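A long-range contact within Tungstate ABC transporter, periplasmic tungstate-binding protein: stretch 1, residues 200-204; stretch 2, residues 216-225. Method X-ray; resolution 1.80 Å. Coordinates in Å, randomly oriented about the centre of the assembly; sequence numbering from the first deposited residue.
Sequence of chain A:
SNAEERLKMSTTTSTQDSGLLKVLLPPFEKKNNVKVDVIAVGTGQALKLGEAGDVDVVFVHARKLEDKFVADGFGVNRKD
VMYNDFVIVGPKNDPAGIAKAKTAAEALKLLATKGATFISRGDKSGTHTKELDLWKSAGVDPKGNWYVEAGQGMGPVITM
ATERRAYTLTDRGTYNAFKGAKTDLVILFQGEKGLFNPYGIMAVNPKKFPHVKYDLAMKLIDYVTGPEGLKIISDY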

# COMPACT_ATOMS: atom_id res chain seq x y z
N GLY A 200 -1.55 8.57 1.26
CA GLY A 200 -2.26 9.65 1.94
C GLY A 200 -2.61 9.34 3.40
O GLY A 200 -3.05 8.25 3.72
N ILE A 201 -2.36 10.30 4.27
CA ILE A 201 -2.71 10.24 5.67
C ILE A 201 -3.71 11.38 5.90
O ILE A 201 -3.47 12.50 5.44
CB ILE A 201 -1.46 10.26 6.62
CG1 ILE A 201 -1.91 9.85 8.03
CG2 ILE A 201 -0.71 11.64 6.61
CD1 ILE A 201 -0.74 9.50 9.00
N MSE A 202 -4.84 11.08 6.55
CA MSE A 202 -5.99 12.01 6.63
C MSE A 202 -6.63 11.85 7.99
O MSE A 202 -6.67 10.74 8.52
CB MSE A 202 -7.05 11.71 5.56
CG MSE A 202 -6.57 11.68 4.18
SE MSE A 202 -7.87 10.92 2.99
CE MSE A 202 -7.93 9.02 3.29
N ALA A 203 -7.11 12.95 8.54
CA ALA A 203 -7.85 12.97 9.78
C ALA A 203 -9.34 12.86 9.45
O ALA A 203 -9.83 13.49 8.46
CB ALA A 203 -7.53 14.25 10.57
N VAL A 204 -10.05 12.05 10.25
CA VAL A 204 -11.49 11.89 10.16
C VAL A 204 -12.10 13.19 10.70
O VAL A 204 -11.67 13.73 11.75
CB VAL A 204 -11.98 10.69 10.96
CG1 VAL A 204 -13.51 10.64 10.97
CG2 VAL A 204 -11.43 9.40 10.31
N LEU A 216 -5.37 14.87 18.32
CA LEU A 216 -4.34 13.86 18.36
C LEU A 216 -4.02 13.34 16.93
O LEU A 216 -2.84 13.12 16.56
CB LEU A 216 -4.79 12.73 19.24
CG LEU A 216 -3.83 11.81 19.98
CD1 LEU A 216 -2.59 12.59 20.59
CD2 LEU A 216 -4.57 11.07 21.13
N ALA A 217 -5.08 13.18 16.11
CA ALA A 217 -4.87 12.83 14.68
C ALA A 217 -3.96 13.85 13.99
O ALA A 217 -3.05 13.49 13.24
CB ALA A 217 -6.19 12.66 13.93
N MSE A 218 -4.23 15.13 14.24
CA MSE A 218 -3.46 16.18 13.60
C MSE A 218 -1.98 16.15 14.08
O MSE A 218 -1.04 16.37 13.28
CB MSE A 218 -4.16 17.50 13.80
CG MSE A 218 -5.42 17.68 12.93
SE MSE A 218 -5.15 17.39 11.00
CE MSE A 218 -4.40 15.58 10.96
N LYS A 219 -1.78 15.79 15.34
CA LYS A 219 -0.40 15.63 15.82
C LYS A 219 0.31 14.52 15.14
O LYS A 219 1.49 14.66 14.79
CB LYS A 219 -0.35 15.48 17.29
CG LYS A 219 -0.55 16.80 18.03
CD LYS A 219 -0.89 16.53 19.49
CE LYS A 219 -0.86 17.79 20.30
NZ LYS A 219 -1.59 17.54 21.61
N LEU A 220 -0.42 13.42 14.91
CA LEU A 220 0.13 12.30 14.19
C LEU A 220 0.53 12.69 12.78
O LEU A 220 1.66 12.35 12.34
CB LEU A 220 -0.78 11.09 14.21
CG LEU A 220 -0.19 9.87 13.49
CD1 LEU A 220 1.09 9.29 14.22
CD2 LEU A 220 -1.26 8.76 13.32
N ILE A 221 -0.35 13.39 12.07
CA ILE A 221 -0.05 13.75 10.72
C ILE A 221 1.17 14.70 10.66
O ILE A 221 2.04 14.55 9.81
CB ILE A 221 -1.27 14.42 10.01
CG1 ILE A 221 -2.40 13.36 9.86
CG2 ILE A 221 -0.80 14.99 8.66
CD1 ILE A 221 -3.78 13.88 9.28
N ASP A 222 1.24 15.65 11.57
CA ASP A 222 2.39 16.58 11.68
C ASP A 222 3.69 15.82 11.92
O ASP A 222 4.74 16.14 11.37
CB ASP A 222 2.15 17.61 12.81
CG ASP A 222 1.05 18.68 12.47
OD1 ASP A 222 0.66 18.83 11.28
OD2 ASP A 222 0.58 19.40 13.39
N TYR A 223 3.56 14.77 12.73
CA TYR A 223 4.70 13.94 13.10
C TYR A 223 5.22 13.16 11.93
O TYR A 223 6.42 13.19 11.66
CB TYR A 223 4.40 13.04 14.32
CG TYR A 223 5.43 11.93 14.46
CD1 TYR A 223 6.70 12.14 15.00
CD2 TYR A 223 5.12 10.66 14.04
CE1 TYR A 223 7.63 11.08 15.11
CE2 TYR A 223 6.04 9.63 14.12
CZ TYR A 223 7.27 9.84 14.64
OH TYR A 223 8.12 8.82 14.66
N VAL A 224 4.35 12.42 11.28
CA VAL A 224 4.67 11.58 10.15
C VAL A 224 5.25 12.41 9.02
O VAL A 224 6.15 12.00 8.40
CB VAL A 224 3.42 10.75 9.74
CG1 VAL A 224 3.65 10.07 8.49
CG2 VAL A 224 3.01 9.74 10.88
N THR A 225 4.78 13.62 8.78
CA THR A 225 5.33 14.48 7.73
C THR A 225 6.41 15.42 8.22
O THR A 225 6.92 16.28 7.48
CB THR A 225 4.19 15.30 7.09
OG1 THR A 225 3.55 16.12 8.10
CG2 THR A 225 3.17 14.34 6.44

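The strand 200-204 lies against one face of the helix 216-224, the two running nearly antiparallel (164° between their directions) with axes 8.2 Å apart at closest approach. No hydrogen bond crosses between them; the contact is made by apolar surfaces fitting together, and it buries 295 Å² in all.

The strand's alternation decides what it offers the helix. Ile 201 and Ala 203 point toward it, whereas Met 202, a selenomethionine, points away. Ile 201 is the main projection. Its side chain, extended with chi1 and chi2 both t, reaches into a hollow lined by Leu 220, Ile 221 and Val 224. Within it, CD1 of Ile 201 lies 4.4 Å from CD2 of Leu 220 and 4.2 Å from CG2 of Val 224, while CG2 of Ile 201 meets CG2 of Ile 221 at 3.9 Å. Leu 220 leaves the helix sideways, but its end comes nearer and so helps wall the hollow.

Ile 221 is the answering bump from the helix. Its CD1 settles over the strand backbone between the two inward-pointing side chains, 3.7 Å from C of Met 202 and 3.5 Å from N of Ala 203. Because Met 202 turns its side chain away, its backbone is left open to this methyl.

At Ala 203 the two backbones draw closer. Its CA is 5.7 Å from CA of Ala 217, against 6.7 Å between the CA atoms of Ile 201 and Ile 221, and the small side chains meet directly, CB of Ala 203 to CB of Ala 217 at 4.0 Å. Met 218, also a selenomethionine, starts away from the strand but bends back through its m, m, p rotamer, bringing CE to 3.4 Å from CB of Ala 203.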